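Local coordinates for PrgZ (Enterococcus faecalis, PDB 4FAJ), which serves as a membrane-anchored, extracellular substrate-binding protein that acts as a peptide pheromone receptor and probably takes part in peptide transport, at residues A[233-245]-A[253-267]. Numbering follows the deposited sequence.
With ZN (zinc ion), chain E.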
# COMPACT_ATOMS: atom_id res chain seq x y z
N ILE A 233 7.87 15.10 -15.28
CA ILE A 233 7.76 13.64 -15.48
C ILE A 233 7.56 13.35 -16.97
O ILE A 233 7.10 14.21 -17.72
CB ILE A 233 6.59 13.03 -14.68
CG1 ILE A 233 5.25 13.66 -15.06
CG2 ILE A 233 6.81 13.20 -13.18
CD1 ILE A 233 4.03 13.02 -14.38
N VAL A 234 7.91 12.13 -17.37
CA VAL A 234 7.57 11.60 -18.69
C VAL A 234 6.98 10.22 -18.44
O VAL A 234 7.64 9.35 -17.85
CB VAL A 234 8.80 11.51 -19.62
CG1 VAL A 234 8.46 10.73 -20.89
CG2 VAL A 234 9.28 12.91 -20.00
N THR A 235 5.75 10.02 -18.87
CA THR A 235 5.00 8.81 -18.54
C THR A 235 4.74 7.97 -19.79
O THR A 235 5.12 8.35 -20.89
CB THR A 235 3.69 9.17 -17.84
OG1 THR A 235 2.85 9.90 -18.74
CG2 THR A 235 3.97 9.98 -16.58
N ASN A 236 4.13 6.80 -19.60
CA ASN A 236 4.02 5.83 -20.70
C ASN A 236 2.76 4.96 -20.67
O ASN A 236 2.74 3.90 -21.30
CB ASN A 236 5.23 4.89 -20.66
CG ASN A 236 5.28 4.06 -19.39
OD1 ASN A 236 4.74 4.45 -18.35
ND2 ASN A 236 5.92 2.89 -19.46
N GLY A 237 1.73 5.41 -19.97
CA GLY A 237 0.55 4.58 -19.72
C GLY A 237 -0.66 4.89 -20.57
O GLY A 237 -0.58 5.63 -21.55
N ALA A 238 -1.78 4.30 -20.18
CA ALA A 238 -3.04 4.45 -20.91
C ALA A 238 -3.51 5.90 -20.98
O ALA A 238 -4.14 6.31 -21.96
CB ALA A 238 -4.11 3.58 -20.25
N PHE A 239 -3.19 6.66 -19.93
CA PHE A 239 -3.55 8.06 -19.84
C PHE A 239 -2.33 8.92 -19.56
O PHE A 239 -1.32 8.42 -19.08
CB PHE A 239 -4.59 8.24 -18.74
CG PHE A 239 -5.80 7.39 -18.92
CD1 PHE A 239 -6.86 7.83 -19.69
CD2 PHE A 239 -5.87 6.13 -18.33
CE1 PHE A 239 -7.99 7.03 -19.88
CE2 PHE A 239 -6.97 5.33 -18.51
CZ PHE A 239 -8.04 5.78 -19.30
N ASN A 240 -2.42 10.20 -19.92
CA ASN A 240 -1.42 11.20 -19.56
C ASN A 240 -1.95 12.01 -18.39
O ASN A 240 -3.15 12.19 -18.26
CB ASN A 240 -1.17 12.17 -20.71
CG ASN A 240 -0.42 11.55 -21.87
OD1 ASN A 240 0.36 10.63 -21.70
ND2 ASN A 240 -0.64 12.11 -23.07
N LEU A 241 -1.08 12.52 -17.54
CA LEU A 241 -1.52 13.43 -16.46
C LEU A 241 -1.55 14.82 -17.06
O LEU A 241 -0.50 15.37 -17.39
CB LEU A 241 -0.57 13.37 -15.27
CG LEU A 241 -0.92 14.30 -14.09
CD1 LEU A 241 -2.24 13.92 -13.44
CD2 LEU A 241 0.21 14.30 -13.06
N THR A 242 -2.75 15.37 -17.24
CA THR A 242 -2.92 16.65 -17.94
C THR A 242 -3.24 17.85 -17.02
O THR A 242 -3.08 18.99 -17.44
CB THR A 242 -3.99 16.55 -19.07
OG1 THR A 242 -5.19 15.96 -18.57
CG2 THR A 242 -3.46 15.68 -20.23
N ASN A 243 -3.67 17.58 -15.79
CA ASN A 243 -3.98 18.66 -14.84
C ASN A 243 -3.70 18.22 -13.40
O ASN A 243 -4.37 17.33 -12.89
CB ASN A 243 -5.45 19.07 -14.98
CG ASN A 243 -5.76 20.42 -14.36
OD1 ASN A 243 -5.08 20.87 -13.44
ND2 ASN A 243 -6.80 21.07 -14.87
N LEU A 244 -2.69 18.82 -12.78
CA LEU A 244 -2.38 18.57 -11.37
C LEU A 244 -1.54 19.74 -10.88
O LEU A 244 -0.36 19.85 -11.22
CB LEU A 244 -1.63 17.24 -11.15
CG LEU A 244 -1.65 16.69 -9.71
CD1 LEU A 244 -1.04 15.30 -9.63
CD2 LEU A 244 -0.95 17.58 -8.74
N GLU A 245 -2.15 20.62 -10.10
CA GLU A 245 -1.50 21.89 -9.74
C GLU A 245 -0.34 21.74 -8.77
O GLU A 245 0.71 22.36 -8.95
CB GLU A 245 -2.52 22.88 -9.19
CG GLU A 245 -3.48 23.40 -10.24
CD GLU A 245 -4.20 24.66 -9.81
OE1 GLU A 245 -4.35 24.88 -8.58
OE2 GLU A 245 -4.60 25.44 -10.70
N TRP A 253 -7.51 16.46 -9.81
CA TRP A 253 -6.63 16.27 -10.96
C TRP A 253 -7.37 15.59 -12.11
O TRP A 253 -8.45 15.01 -11.92
CB TRP A 253 -5.34 15.53 -10.58
CG TRP A 253 -5.53 14.22 -9.93
CD1 TRP A 253 -5.55 13.00 -10.54
CD2 TRP A 253 -5.72 13.97 -8.54
NE1 TRP A 253 -5.74 12.01 -9.61
CE2 TRP A 253 -5.86 12.58 -8.38
CE3 TRP A 253 -5.79 14.80 -7.41
CZ2 TRP A 253 -6.05 11.99 -7.13
CZ3 TRP A 253 -6.00 14.21 -6.17
CH2 TRP A 253 -6.12 12.83 -6.04
N THR A 254 -6.79 15.68 -13.30
CA THR A 254 -7.37 15.11 -14.51
C THR A 254 -6.32 14.33 -15.30
O THR A 254 -5.17 14.77 -15.44
CB THR A 254 -7.97 16.21 -15.44
OG1 THR A 254 -9.03 16.91 -14.76
CG2 THR A 254 -8.50 15.60 -16.74
N ILE A 255 -6.71 13.16 -15.81
CA ILE A 255 -5.88 12.39 -16.74
C ILE A 255 -6.64 12.26 -18.05
O ILE A 255 -7.87 12.24 -18.06
CB ILE A 255 -5.47 10.99 -16.18
CG1 ILE A 255 -6.68 10.05 -16.10
CG2 ILE A 255 -4.81 11.16 -14.80
CD1 ILE A 255 -6.42 8.67 -15.40
N SER A 256 -5.90 12.17 -19.16
CA SER A 256 -6.50 12.17 -20.49
C SER A 256 -5.86 11.07 -21.33
O SER A 256 -4.68 10.74 -21.15
CB SER A 256 -6.29 13.53 -21.16
OG SER A 256 -6.89 14.56 -20.40
N LYS A 257 -6.61 10.52 -22.28
CA LYS A 257 -6.10 9.43 -23.10
C LYS A 257 -4.75 9.77 -23.74
O LYS A 257 -4.60 10.82 -24.36
CB LYS A 257 -7.10 9.02 -24.18
CG LYS A 257 -6.60 7.86 -25.04
CD LYS A 257 -7.65 7.36 -26.02
CE LYS A 257 -7.02 6.53 -27.12
NZ LYS A 257 -7.99 5.61 -27.79
N ASN A 258 -3.79 8.86 -23.59
CA ASN A 258 -2.46 8.96 -24.18
C ASN A 258 -2.46 8.29 -25.56
O ASN A 258 -2.41 7.07 -25.67
CB ASN A 258 -1.44 8.26 -23.28
CG ASN A 258 -0.04 8.22 -23.87
OD1 ASN A 258 0.25 8.84 -24.89
ND2 ASN A 258 0.85 7.51 -23.19
N LYS A 259 -2.50 9.11 -26.61
CA LYS A 259 -2.57 8.60 -27.98
C LYS A 259 -1.28 7.91 -28.43
O LYS A 259 -1.29 7.19 -29.41
CB LYS A 259 -2.95 9.72 -28.95
CG LYS A 259 -4.39 10.18 -28.80
CD LYS A 259 -5.01 10.55 -30.15
CE LYS A 259 -6.53 10.70 -30.05
NZ LYS A 259 -6.92 12.00 -29.42
N GLU A 260 -0.18 8.11 -27.69
CA GLU A 260 1.09 7.44 -27.98
C GLU A 260 1.25 6.10 -27.24
O GLU A 260 2.28 5.43 -27.38
CB GLU A 260 2.27 8.36 -27.61
CG GLU A 260 2.39 9.59 -28.50
CD GLU A 260 2.78 9.25 -29.94
OE1 GLU A 260 3.62 8.34 -30.16
OE2 GLU A 260 2.24 9.91 -30.85
N TYR A 261 0.26 5.72 -26.45
CA TYR A 261 0.27 4.45 -25.72
C TYR A 261 0.17 3.28 -26.70
O TYR A 261 -0.64 3.32 -27.63
CB TYR A 261 -0.90 4.43 -24.73
CG TYR A 261 -1.06 3.14 -23.97
CD1 TYR A 261 0.01 2.57 -23.27
CD2 TYR A 261 -2.29 2.48 -23.94
CE1 TYR A 261 -0.15 1.38 -22.56
CE2 TYR A 261 -2.46 1.29 -23.23
CZ TYR A 261 -1.39 0.74 -22.56
OH TYR A 261 -1.57 -0.43 -21.86
N TRP A 262 0.97 2.23 -26.48
CA TRP A 262 1.06 1.14 -27.47
C TRP A 262 -0.29 0.46 -27.66
O TRP A 262 -0.59 0.02 -28.75
CB TRP A 262 2.15 0.11 -27.11
CG TRP A 262 1.83 -0.75 -25.93
CD1 TRP A 262 2.22 -0.54 -24.64
CD2 TRP A 262 1.07 -1.96 -25.93
NE1 TRP A 262 1.73 -1.54 -23.84
CE2 TRP A 262 1.02 -2.42 -24.60
CE3 TRP A 262 0.40 -2.69 -26.92
CZ2 TRP A 262 0.33 -3.58 -24.23
CZ3 TRP A 262 -0.28 -3.85 -26.55
CH2 TRP A 262 -0.29 -4.29 -25.22
N ASP A 263 -1.08 0.37 -26.59
CA ASP A 263 -2.39 -0.27 -26.65
C ASP A 263 -3.54 0.74 -26.58
O ASP A 263 -4.61 0.44 -26.04
CB ASP A 263 -2.50 -1.28 -25.51
CG ASP A 263 -3.44 -2.42 -25.82
OD1 ASP A 263 -3.87 -2.58 -26.97
OD2 ASP A 263 -3.75 -3.17 -24.87
N GLN A 264 -3.34 1.92 -27.15
CA GLN A 264 -4.36 2.97 -27.17
C GLN A 264 -5.70 2.51 -27.77
O GLN A 264 -6.76 3.02 -27.39
CB GLN A 264 -3.85 4.23 -27.88
CG GLN A 264 -3.63 4.08 -29.40
CD GLN A 264 -4.92 4.17 -30.21
OE1 GLN A 264 -5.85 4.88 -29.84
NE2 GLN A 264 -4.96 3.45 -31.33
N LYS A 265 -5.66 1.55 -28.69
CA LYS A 265 -6.88 1.01 -29.31
C LYS A 265 -7.90 0.43 -28.31
O LYS A 265 -9.10 0.40 -28.59
CB LYS A 265 -6.54 -0.03 -30.39
CG LYS A 265 -6.21 -1.42 -29.85
CD LYS A 265 -5.91 -2.41 -30.98
CE LYS A 265 -5.49 -3.77 -30.43
NZ LYS A 265 -4.25 -3.68 -29.62
N ASP A 266 -7.42 -0.02 -27.15
CA ASP A 266 -8.29 -0.56 -26.09
C ASP A 266 -8.89 0.49 -25.14
O ASP A 266 -9.74 0.16 -24.31
CB ASP A 266 -7.50 -1.56 -25.23
CG ASP A 266 -7.38 -2.93 -25.87
OD1 ASP A 266 -7.79 -3.12 -27.03
OD2 ASP A 266 -6.85 -3.83 -25.18
N VAL A 267 -8.44 1.74 -25.26
CA VAL A 267 -8.82 2.79 -24.33
C VAL A 267 -9.97 3.64 -24.90
O VAL A 267 -9.82 4.25 -25.96
CB VAL A 267 -7.59 3.68 -24.00
CG1 VAL A 267 -7.94 4.73 -22.93
CG2 VAL A 267 -6.45 2.80 -23.50
ZN ZN E . -5.11 -4.69 -25.40
O HOH W 1 -4.42 5.31 -24.60
O HOH W 2 1.33 11.30 -25.53
O HOH W 3 -3.27 13.10 -23.36
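Asn-240 and Ser-256 form an antiparallel hydrogen-bonded pair between strands 239-243 and 252-257. Asn-240 N donates to Ser-256 O at 2.6 Å, and Ser-256 N donates back to Asn-240 O. Further on, Thr-254 O accepts from both Thr-242 N and Asn-243 N. This is a classic beta bulge, and it shifts the register by one residue.

Side-chain polar contacts and two bridging waters add to the backbone bonds. Thr-242 OG1 and Ser-256 OG share a hydrogen bond of 2.9 Å. Asn-258 has CG anti to its backbone N (chi1 176°), which carries ND2 to Gly-237 O at 2.9 Å, in the carbonyl plane. Asn-258 OD1 accepts from Glu-260 N, an Asx turn, and a water joins this oxygen to Asn-240 ND2. A second water links Asn-240 ND2 to Lys-257 O.

The strands form a beta hairpin in a mixed sheet. Strand 239-243 lies at its edge within the chain, while 252-257 also pairs with 271-276.

Apolar contacts gather round Phe-239 and Ile-255. Ile-255 CD1 lies 3.8 Å from Phe-239 CG, and Val-267 CG1 is equally close to Phe-239 CZ. Helix 81-90 adds Leu-86 and Val-90 against Ile-255. Leu-241 CD1 meets Ile-255 CG2 at 4.0 Å, the two side chains crossing at about a right angle.

The Tyr-261 ring takes a CH-pi contact from Ala-238 CA, 3.9 Å from its centroid and over one face. Asp-263 N lies over the opposite face. Tyr-261 OH hydrogen-bonds with Glu-92 and Lys-558. Beyond the tyrosine, Asp-263 OD2 and Asp-266 OD2 bind a zinc ion.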